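Local coordinates for protein lactococcal phage P2 ORF15 (Lactococcus phage p2, PDB 2WZP) that probably forms the distal tail (Dit) ring of the phage baseplate, joining the tail to the host-binding proteins, at residues L100-N103 against Y104-K108; G178-A182 against G183-I187; V291-F294 against E295-R298. All blocks are in the same frame, centred on the assembly; numbering follows the deposited sequence.

Contact 1: residues L100-N103 against Y104-K108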
ATOM      1  N   LEU M 100      29.619 -22.029   4.394  1.00 35.03           N
ATOM      2  CA  LEU M 100      28.307 -22.608   4.668  1.00 35.30           C
ATOM      3  C   LEU M 100      28.401 -23.435   5.941  1.00 37.80           C
ATOM      4  O   LEU M 100      27.558 -23.275   6.833  1.00 39.09           O
ATOM      5  CB  LEU M 100      27.878 -23.533   3.527  1.00 36.43           C
ATOM      6  CG  LEU M 100      27.099 -22.948   2.364  1.00 42.59           C
ATOM      7  CD1 LEU M 100      27.341 -23.782   1.121  1.00 43.78           C
ATOM      8  CD2 LEU M 100      25.611 -22.790   2.697  1.00 47.25           C
ATOM      9  N   GLU M 101      29.433 -24.307   6.030  1.00 31.49           N
ATOM     10  CA  GLU M 101      29.669 -25.171   7.177  1.00 30.09           C
ATOM     11  C   GLU M 101      29.772 -24.354   8.457  1.00 33.60           C
ATOM     12  O   GLU M 101      29.047 -24.647   9.407  1.00 33.19           O
ATOM     13  CB  GLU M 101      30.902 -26.059   6.958  1.00 31.42           C
ATOM     14  CG  GLU M 101      31.413 -26.753   8.217  1.00 42.12           C
ATOM     15  CD  GLU M 101      32.305 -27.973   8.060  1.00 66.83           C
ATOM     16  OE1 GLU M 101      32.691 -28.551   9.103  1.00 63.13           O
ATOM     17  OE2 GLU M 101      32.599 -28.370   6.908  1.00 58.40           O
ATOM     18  N   GLU M 102      30.631 -23.311   8.477  1.00 29.75           N
ATOM     19  CA  GLU M 102      30.775 -22.461   9.663  1.00 29.47           C
ATOM     20  C   GLU M 102      29.466 -21.787  10.083  1.00 33.89           C
ATOM     21  O   GLU M 102      29.164 -21.772  11.267  1.00 36.37           O
ATOM     22  CB  GLU M 102      31.893 -21.430   9.514  1.00 30.62           C
ATOM     23  CG  GLU M 102      32.164 -20.720  10.827  1.00 38.19           C
ATOM     24  CD  GLU M 102      33.321 -19.750  10.926  1.00 45.64           C
ATOM     25  OE1 GLU M 102      33.835 -19.288   9.881  1.00 35.48           O
ATOM     26  OE2 GLU M 102      33.698 -19.439  12.077  1.00 39.85           O
ATOM     27  N   ASN M 103      28.674 -21.286   9.125  1.00 28.51           N
ATOM     28  CA  ASN M 103      27.396 -20.621   9.402  1.00 27.59           C
ATOM     29  C   ASN M 103      26.313 -21.552   9.924  1.00 31.89           C
ATOM     30  O   ASN M 103      25.559 -21.162  10.801  1.00 32.55           O
ATOM     31  CB  ASN M 103      26.932 -19.780   8.215  1.00 22.18           C
ATOM     32  CG  ASN M 103      27.676 -18.481   8.113  1.00 39.05           C
ATOM     33  OD1 ASN M 103      27.719 -17.680   9.055  1.00 35.00           O
ATOM     34  ND2 ASN M 103      28.326 -18.264   6.992  1.00 28.84           N
ATOM     35  N   TYR M 104      26.264 -22.785   9.431  1.00 29.56           N
ATOM     36  CA  TYR M 104      25.333 -23.795   9.928  1.00 29.49           C
ATOM     37  C   TYR M 104      25.723 -24.160  11.362  1.00 35.82           C
ATOM     38  O   TYR M 104      24.852 -24.212  12.231  1.00 37.21           O
ATOM     39  CB  TYR M 104      25.372 -25.037   9.038  1.00 29.91           C
ATOM     40  CG  TYR M 104      24.438 -24.966   7.846  1.00 32.00           C
ATOM     41  CD1 TYR M 104      23.068 -24.781   8.017  1.00 33.67           C
ATOM     42  CD2 TYR M 104      24.912 -25.155   6.553  1.00 33.21           C
ATOM     43  CE1 TYR M 104      22.203 -24.740   6.929  1.00 33.50           C
ATOM     44  CE2 TYR M 104      24.056 -25.100   5.453  1.00 34.34           C
ATOM     45  CZ  TYR M 104      22.700 -24.908   5.650  1.00 42.35           C
ATOM     46  OH  TYR M 104      21.852 -24.869   4.575  1.00 46.02           O
ATOM     47  N   GLN M 105      27.039 -24.327  11.614  1.00 31.80           N
ATOM     48  CA  GLN M 105      27.611 -24.645  12.917  1.00 31.72           C
ATOM     49  C   GLN M 105      27.320 -23.546  13.946  1.00 35.70           C
ATOM     50  O   GLN M 105      26.897 -23.861  15.061  1.00 36.57           O
ATOM     51  CB  GLN M 105      29.120 -24.894  12.798  1.00 33.05           C
ATOM     52  CG  GLN M 105      29.727 -25.569  14.027  1.00 39.99           C
ATOM     53  CD  GLN M 105      29.291 -26.999  14.118  1.00 44.36           C
ATOM     54  OE1 GLN M 105      29.735 -27.835  13.344  1.00 37.45           O
ATOM     55  NE2 GLN M 105      28.422 -27.315  15.070  1.00 28.77           N
ATOM     56  N   LEU M 106      27.526 -22.267  13.571  1.00 30.12           N
ATOM     57  CA  LEU M 106      27.265 -21.106  14.433  1.00 28.82           C
ATOM     58  C   LEU M 106      25.796 -21.017  14.851  1.00 33.49           C
ATOM     59  O   LEU M 106      25.547 -20.841  16.035  1.00 35.42           O
ATOM     60  CB  LEU M 106      27.704 -19.804  13.754  1.00 27.96           C
ATOM     61  CG  LEU M 106      29.214 -19.586  13.615  1.00 30.15           C
ATOM     62  CD1 LEU M 106      29.484 -18.543  12.540  1.00 29.78           C
ATOM     63  CD2 LEU M 106      29.855 -19.227  14.959  1.00 25.95           C
ATOM     64  N   MET M 107      24.840 -21.173  13.907  1.00 28.02           N
ATOM     65  CA  MET M 107      23.414 -21.173  14.186  1.00 28.36           C
ATOM     66  C   MET M 107      23.050 -22.289  15.150  1.00 30.90           C
ATOM     67  O   MET M 107      22.416 -22.031  16.162  1.00 30.04           O
ATOM     68  CB  MET M 107      22.603 -21.352  12.893  1.00 31.87           C
ATOM     69  CG  MET M 107      22.066 -20.057  12.331  1.00 37.19           C
ATOM     70  SD  MET M 107      21.026 -19.076  13.450  1.00 42.43           S
ATOM     71  CE  MET M 107      19.409 -19.602  12.935  1.00 39.14           C
ATOM     72  N   LYS M 108      23.441 -23.536  14.820  1.00 27.82           N
ATOM     73  CA  LYS M 108      23.188 -24.749  15.598  1.00 26.52           C
ATOM     74  C   LYS M 108      23.735 -24.623  17.021  1.00 31.81           C
ATOM     75  O   LYS M 108      23.014 -24.920  17.975  1.00 32.26           O
ATOM     76  CB  LYS M 108      23.798 -25.963  14.889  1.00 27.36           C
ATOM     77  CG  LYS M 108      23.332 -27.297  15.429  1.00 22.03           C
ATOM     78  CD  LYS M 108      23.960 -28.444  14.658  1.00 27.74           C
ATOM     79  CE  LYS M 108      23.798 -29.769  15.376  1.00 39.49           C
ATOM     80  NZ  LYS M 108      24.543 -29.812  16.668  1.00 49.64           N
TER
HETATM   81  O   HOH W   1      32.102 -27.158  11.881  1.00 29.53           O
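Leu100 and Tyr104, one helical turn apart, run side by side in the same direction, and the leucine CD2 methyl meets CE2 of the tyrosine ring at 3.9 Å. A second apolar touch lies two residues on, on another side of the helix, where Glu102 uses the aliphatic part of its chain: CG lies 3.9 Å from Leu106 CD1, the two side chains passing at a slant. The same CD1 methyl also comes within 4.0 Å of Asn103 OD1.

The backbone bonds beneath these side chains all step from residue i to i+4. Tyr104 N donates to Leu100 O at 2.9 Å, with Gln105 to Glu101 and Leu106 to Glu102 following in the same manner. Met107 N to Asn103 O is the longest of the four at 3.2 Å, though its hydrogen points almost straight at the oxygen (168°).

Polar contacts between the side chains of Glu101 and Gln105 go through a water, which donates to Glu101 OE1 at 3.2 Å and to Gln105 OE1 at 2.9 Å. The bend of the glutamine at chi2 (71°) leaves OE1 facing that water, while NE2 points on to Asp109 and bonds to it. Other polar ends are held from outside: Glu102 OE2 forms a salt bridge with Lys53 and OE1 takes the N-H of Glu98, and the buried amide of Asn103 is used on both ends, OD1 by Thr95 OG1 and Gly97 N, ND2 by Asn149 O.

A neighbouring subunit of the same protein packs here too, its Arg31 against Tyr104 and its Ile128 against Gln105. The arrangement is the first two turns of the amphipathic helix 100-115, the element that follows strand 89-95 in the N-terminal domain of distal tail proteins.

Contact 2: residues G178-A182 against G183-I187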
ATOM      1  N   GLY M 178      33.221  -3.880  73.360  1.00 33.96           N
ATOM      2  CA  GLY M 178      33.898  -4.284  74.583  1.00 32.04           C
ATOM      3  C   GLY M 178      33.190  -3.622  75.749  1.00 33.25           C
ATOM      4  O   GLY M 178      32.206  -2.892  75.559  1.00 30.90           O
ATOM      5  N   LYS M 179      33.669  -3.878  76.961  1.00 31.10           N
ATOM      6  CA  LYS M 179      33.093  -3.261  78.150  1.00 31.51           C
ATOM      7  C   LYS M 179      33.784  -1.904  78.403  1.00 34.09           C
ATOM      8  O   LYS M 179      34.910  -1.676  77.935  1.00 33.90           O
ATOM      9  CB  LYS M 179      33.289  -4.180  79.370  1.00 34.66           C
ATOM     10  CG  LYS M 179      32.594  -5.512  79.296  1.00 49.11           C
ATOM     11  CD  LYS M 179      32.248  -5.933  80.704  1.00 64.93           C
ATOM     12  CE  LYS M 179      31.824  -7.386  80.835  1.00 76.16           C
ATOM     13  NZ  LYS M 179      32.986  -8.320  80.777  1.00 83.67           N
ATOM     14  N   VAL M 180      33.103  -1.006  79.124  1.00 28.57           N
ATOM     15  CA  VAL M 180      33.670   0.289  79.516  1.00 26.63           C
ATOM     16  C   VAL M 180      34.359   0.035  80.839  1.00 28.22           C
ATOM     17  O   VAL M 180      33.695  -0.337  81.819  1.00 27.75           O
ATOM     18  CB  VAL M 180      32.594   1.413  79.637  1.00 29.28           C
ATOM     19  CG1 VAL M 180      33.207   2.717  80.163  1.00 28.46           C
ATOM     20  CG2 VAL M 180      31.889   1.636  78.313  1.00 28.20           C
ATOM     21  N   ILE M 181      35.688   0.193  80.862  1.00 24.23           N
ATOM     22  CA  ILE M 181      36.490  -0.041  82.068  1.00 23.27           C
ATOM     23  C   ILE M 181      37.172   1.234  82.553  1.00 25.54           C
ATOM     24  O   ILE M 181      38.086   1.732  81.898  1.00 25.78           O
ATOM     25  CB  ILE M 181      37.496  -1.217  81.873  1.00 26.82           C
ATOM     26  CG1 ILE M 181      36.761  -2.511  81.441  1.00 27.63           C
ATOM     27  CG2 ILE M 181      38.309  -1.443  83.171  1.00 27.31           C
ATOM     28  CD1 ILE M 181      37.616  -3.621  80.918  1.00 32.41           C
ATOM     29  N   ALA M 182      36.735   1.763  83.697  1.00 21.85           N
ATOM     30  CA  ALA M 182      37.349   2.954  84.287  1.00 22.01           C
ATOM     31  C   ALA M 182      38.847   2.685  84.509  1.00 27.73           C
ATOM     32  O   ALA M 182      39.218   1.670  85.139  1.00 28.68           O
ATOM     33  CB  ALA M 182      36.664   3.301  85.606  1.00 22.33           C
ATOM     34  N   GLY M 183      39.682   3.524  83.897  1.00 22.50           N
ATOM     35  CA  GLY M 183      41.130   3.379  83.985  1.00 21.82           C
ATOM     36  C   GLY M 183      41.749   2.872  82.707  1.00 26.69           C
ATOM     37  O   GLY M 183      42.953   3.016  82.505  1.00 26.07           O
ATOM     38  N   MET M 184      40.917   2.299  81.811  1.00 26.12           N
ATOM     39  CA  MET M 184      41.349   1.768  80.515  1.00 26.53           C
ATOM     40  C   MET M 184      40.687   2.475  79.355  1.00 25.47           C
ATOM     41  O   MET M 184      41.393   2.979  78.489  1.00 22.43           O
ATOM     42  CB  MET M 184      41.139   0.251  80.406  1.00 30.01           C
ATOM     43  CG  MET M 184      41.891  -0.544  81.475  1.00 36.00           C
ATOM     44  SD  MET M 184      42.177  -2.279  81.015  1.00 41.85           S
ATOM     45  CE  MET M 184      43.497  -2.049  79.693  1.00 38.92           C
ATOM     46  N   SER M 185      39.338   2.512  79.333  1.00 22.69           N
ATOM     47  CA  SER M 185      38.503   3.094  78.262  1.00 21.88           C
ATOM     48  C   SER M 185      38.587   4.603  78.174  1.00 24.07           C
ATOM     49  O   SER M 185      38.771   5.276  79.201  1.00 23.08           O
ATOM     50  CB  SER M 185      37.036   2.706  78.453  1.00 22.69           C
ATOM     51  OG  SER M 185      36.872   1.304  78.550  1.00 29.16           O
ATOM     52  N   LYS M 186      38.390   5.157  76.958  1.00 20.90           N
ATOM     53  CA  LYS M 186      38.353   6.621  76.857  1.00 20.60           C
ATOM     54  C   LYS M 186      36.968   7.075  77.310  1.00 22.55           C
ATOM     55  O   LYS M 186      35.941   6.753  76.672  1.00 23.31           O
ATOM     56  CB  LYS M 186      38.696   7.130  75.447  1.00 21.84           C
ATOM     57  CG  LYS M 186      38.941   8.642  75.395  1.00 16.78           C
ATOM     58  CD  LYS M 186      39.207   9.132  73.993  1.00 13.77           C
ATOM     59  CE  LYS M 186      39.910  10.448  74.003  1.00 21.22           C
ATOM     60  NZ  LYS M 186      40.349  10.857  72.648  1.00 25.00           N
ATOM     61  N   ILE M 187      36.951   7.705  78.482  1.00 18.51           N
ATOM     62  CA  ILE M 187      35.785   8.247  79.168  1.00 18.63           C
ATOM     63  C   ILE M 187      36.304   9.265  80.191  1.00 21.59           C
ATOM     64  O   ILE M 187      37.390   9.074  80.731  1.00 22.06           O
ATOM     65  CB  ILE M 187      34.904   7.134  79.811  1.00 20.24           C
ATOM     66  CG1 ILE M 187      33.515   7.679  80.216  1.00 20.06           C
ATOM     67  CG2 ILE M 187      35.630   6.403  80.967  1.00 19.98           C
ATOM     68  CD1 ILE M 187      32.482   6.678  80.528  1.00 18.99           C
TER
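Ile181 and Met184 stand side by side, pointing the same way, at the two ends of a type II beta turn whose corners are Ala182 and Gly183. Ile181 CG2 and Met184 CG meet at 4.1 Å. Ile181 offers CG2, the branch anti to its backbone N, whereas Met184 keeps CG beside its N (chi1 -59°), which lays its first carbons against the isoleucine before the chain bends at chi3. Gly183 takes a positive phi (107°), as expected at the second corner of such a turn.

Val180 and Ile187 are set differently, crossing at about a right angle: the CG1 methyl of the valine meets CD1 of the isoleucine at 4.0 Å. Ser185 sits between the two apolar pairs, and Tyr207 of the same chain packs on both Val180 and Ser185.

This turn lies in the loop between strands 165-173 and 195-196, far from the centre of the chain, and chains of other proteins in the assembly pack on both pairs, at Val180 and Ile187 and at Ile181 and Met184.

The turn is gripped from both ends of one residue. Ile181 O accepts two N-H groups, Met184 N at 2.9 Å and Ser185 N at 3.0 Å. In return the hydroxyl of Ser185 accepts from Ile181, with N to OG at 2.8 Å and the N-H aimed almost straight at the oxygen (170°).

Contact 3: residues V291-F294 against E295-R298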
ATOM      1  N   VAL M 291      10.219 -26.082  58.265  1.00 27.53           N
ATOM      2  CA  VAL M 291      10.611 -25.672  59.591  1.00 26.94           C
ATOM      3  C   VAL M 291      10.732 -24.159  59.797  1.00 31.66           C
ATOM      4  O   VAL M 291      11.118 -23.676  60.874  1.00 32.84           O
ATOM      5  CB  VAL M 291      11.803 -26.586  59.964  1.00 30.14           C
ATOM      6  CG1 VAL M 291      13.131 -25.856  60.144  1.00 30.06           C
ATOM      7  CG2 VAL M 291      11.445 -27.532  61.100  1.00 29.25           C
ATOM      8  N   MET M 292      10.267 -23.421  58.784  1.00 28.38           N
ATOM      9  CA  MET M 292      10.209 -21.964  58.765  1.00 27.94           C
ATOM     10  C   MET M 292       8.996 -21.452  59.531  1.00 30.63           C
ATOM     11  O   MET M 292       7.964 -22.127  59.574  1.00 27.71           O
ATOM     12  CB  MET M 292      10.098 -21.467  57.325  1.00 30.36           C
ATOM     13  CG  MET M 292      10.373 -19.990  57.207  1.00 34.83           C
ATOM     14  SD  MET M 292      10.351 -19.326  55.537  1.00 40.17           S
ATOM     15  CE  MET M 292      11.044 -20.648  54.639  1.00 36.18           C
ATOM     16  N   ASP M 293       9.121 -20.236  60.105  1.00 29.09           N
ATOM     17  CA  ASP M 293       8.035 -19.550  60.790  1.00 28.63           C
ATOM     18  C   ASP M 293       7.198 -18.869  59.706  1.00 33.39           C
ATOM     19  O   ASP M 293       7.411 -17.697  59.379  1.00 36.02           O
ATOM     20  CB  ASP M 293       8.563 -18.542  61.829  1.00 29.55           C
ATOM     21  CG  ASP M 293       7.516 -17.942  62.763  1.00 35.32           C
ATOM     22  OD1 ASP M 293       7.904 -17.289  63.742  1.00 38.30           O
ATOM     23  OD2 ASP M 293       6.312 -18.114  62.505  1.00 39.51           O
ATOM     24  N   PHE M 294       6.256 -19.627  59.142  1.00 26.51           N
ATOM     25  CA  PHE M 294       5.362 -19.194  58.076  1.00 24.73           C
ATOM     26  C   PHE M 294       4.601 -17.915  58.417  1.00 31.87           C
ATOM     27  O   PHE M 294       4.494 -17.034  57.560  1.00 33.44           O
ATOM     28  CB  PHE M 294       4.411 -20.349  57.681  1.00 25.00           C
ATOM     29  CG  PHE M 294       5.127 -21.660  57.362  1.00 24.29           C
ATOM     30  CD1 PHE M 294       5.975 -21.764  56.256  1.00 25.65           C
ATOM     31  CD2 PHE M 294       4.948 -22.782  58.161  1.00 23.22           C
ATOM     32  CE1 PHE M 294       6.630 -22.973  55.961  1.00 25.43           C
ATOM     33  CE2 PHE M 294       5.625 -23.978  57.880  1.00 25.30           C
ATOM     34  CZ  PHE M 294       6.445 -24.071  56.770  1.00 23.40           C
ATOM     35  N   GLU M 295       4.130 -17.771  59.675  1.00 27.69           N
ATOM     36  CA  GLU M 295       3.424 -16.568  60.103  1.00 27.39           C
ATOM     37  C   GLU M 295       4.294 -15.301  60.022  1.00 33.37           C
ATOM     38  O   GLU M 295       3.776 -14.227  59.730  1.00 35.61           O
ATOM     39  CB  GLU M 295       2.868 -16.731  61.513  1.00 28.59           C
ATOM     40  CG  GLU M 295       2.151 -15.483  61.996  1.00 33.84           C
ATOM     41  CD  GLU M 295       1.372 -15.592  63.283  1.00 52.39           C
ATOM     42  OE1 GLU M 295       0.749 -14.576  63.674  1.00 32.21           O
ATOM     43  OE2 GLU M 295       1.341 -16.699  63.872  1.00 45.08           O
ATOM     44  N   ARG M 296       5.588 -15.411  60.295  1.00 28.13           N
ATOM     45  CA  ARG M 296       6.496 -14.275  60.235  1.00 27.80           C
ATOM     46  C   ARG M 296       6.892 -13.940  58.814  1.00 31.16           C
ATOM     47  O   ARG M 296       7.268 -12.798  58.546  1.00 30.14           O
ATOM     48  CB  ARG M 296       7.753 -14.566  61.048  1.00 28.66           C
ATOM     49  CG  ARG M 296       7.648 -14.092  62.454  1.00 31.25           C
ATOM     50  CD  ARG M 296       8.974 -14.291  63.091  1.00 31.71           C
ATOM     51  NE  ARG M 296       9.702 -13.039  63.232  1.00 33.01           N
ATOM     52  CZ  ARG M 296      10.739 -12.899  64.044  1.00 37.56           C
ATOM     53  NH1 ARG M 296      11.348 -11.730  64.152  1.00 29.11           N
ATOM     54  NH2 ARG M 296      11.171 -13.926  64.761  1.00 16.12           N
ATOM     55  N   TYR M 297       6.891 -14.945  57.920  1.00 28.23           N
ATOM     56  CA  TYR M 297       7.204 -14.750  56.506  1.00 28.32           C
ATOM     57  C   TYR M 297       5.937 -14.225  55.850  1.00 32.23           C
ATOM     58  O   TYR M 297       5.209 -14.993  55.230  1.00 31.76           O
ATOM     59  CB  TYR M 297       7.629 -16.079  55.866  1.00 29.83           C
ATOM     60  CG  TYR M 297       8.423 -15.948  54.588  1.00 31.29           C
ATOM     61  CD1 TYR M 297       8.747 -14.702  54.068  1.00 32.89           C
ATOM     62  CD2 TYR M 297       8.905 -17.068  53.932  1.00 32.51           C
ATOM     63  CE1 TYR M 297       9.516 -14.576  52.917  1.00 32.93           C
ATOM     64  CE2 TYR M 297       9.694 -16.955  52.791  1.00 34.03           C
ATOM     65  CZ  TYR M 297       9.991 -15.704  52.282  1.00 38.07           C
ATOM     66  OH  TYR M 297      10.744 -15.585  51.140  1.00 35.05           O
ATOM     67  N   ARG M 298       5.641 -12.932  56.055  1.00 29.52           N
ATOM     68  CA  ARG M 298       4.436 -12.298  55.547  1.00 30.34           C
ATOM     69  C   ARG M 298       4.558 -12.082  54.046  1.00 35.78           C
ATOM     70  O   ARG M 298       3.620 -12.368  53.304  1.00 35.68           O
ATOM     71  CB  ARG M 298       4.146 -10.975  56.311  1.00 32.37           C
ATOM     72  CG  ARG M 298       3.212  -9.953  55.573  1.00 50.49           C
ATOM     73  CD  ARG M 298       1.739 -10.394  55.496  1.00 59.30           C
ATOM     74  NE  ARG M 298       0.878  -9.634  54.569  1.00 59.42           N
ATOM     75  CZ  ARG M 298       0.723  -9.894  53.267  1.00 73.60           C
ATOM     76  NH1 ARG M 298       1.437 -10.852  52.680  1.00 60.07           N
ATOM     77  NH2 ARG M 298      -0.118  -9.176  52.536  1.00 61.16           N
TER
HETATM   78  O   HOH W   2      10.325 -16.668  65.092  1.00 35.08           O
HETATM   79  O   HOH W   3       3.927 -19.980  61.708  1.00 44.04           O
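Met292 and Tyr297 make a Met-aromatic contact across a single helix-like turn, in the loop between strands 284-287 and 305-310 of the C-terminal domain. The methionine sulfur approaches the ring obliquely, on the CD2-CE2 side, with SD 4.2 Å from the ring centroid and 61° off its normal. Met292 also packs on Phe257 and Tyr297 on Thr253, both of strand 251-257, while the tyrosine OH bonds to that of Tyr277.

Inverse gamma turns centred on Asp293 and Tyr297 mark the two ends of the turn. Between them Tyr297 N donates to Asp293 O at 3.2 Å, in the carbonyl plane, and Arg296 N adds a weak bond to the same oxygen. Phe294 folds back so that Met292 O lies 3.3 Å above its ring plane, over the centre.

The charged groups of Asp293 and Arg296 stay apart, OD1 being 4.6 Å from NE, with the carboxylate and guanidinium planes turned 79° from each other; Arg296 NH1 pairs with Glu251. Waters join the carboxylate to the other half of the turn. One links OD1 of Asp293 to NH2 of Arg296, lying at the guanidinium edge. The other donates to Asp293 OD2 at 3.1 Å and accepts from Glu295 N at 3.0 Å.

How the contacts relate
Going from the N terminus, the three contacts come in series, and none encloses or crosses another; each lies within one short continuous piece of chain, contact 1 in a helix and contacts 2 and 3 round a turn in a loop. Contact 1 opens helix 100-115 in the N-terminal domain. Contacts 2 and 3 both belong to the C-terminal domain, the first in the outlying loop after strand 165-173, the second in the loop that leads to strand 305-310 and rests on strand 251-257. Contact 1 lies across the chain's centre from the other two, its centre about 74 Å from that of contact 2. Contact 1 faces another copy of the protein, whereas 178-187 and 291-298 meet chains of other proteins.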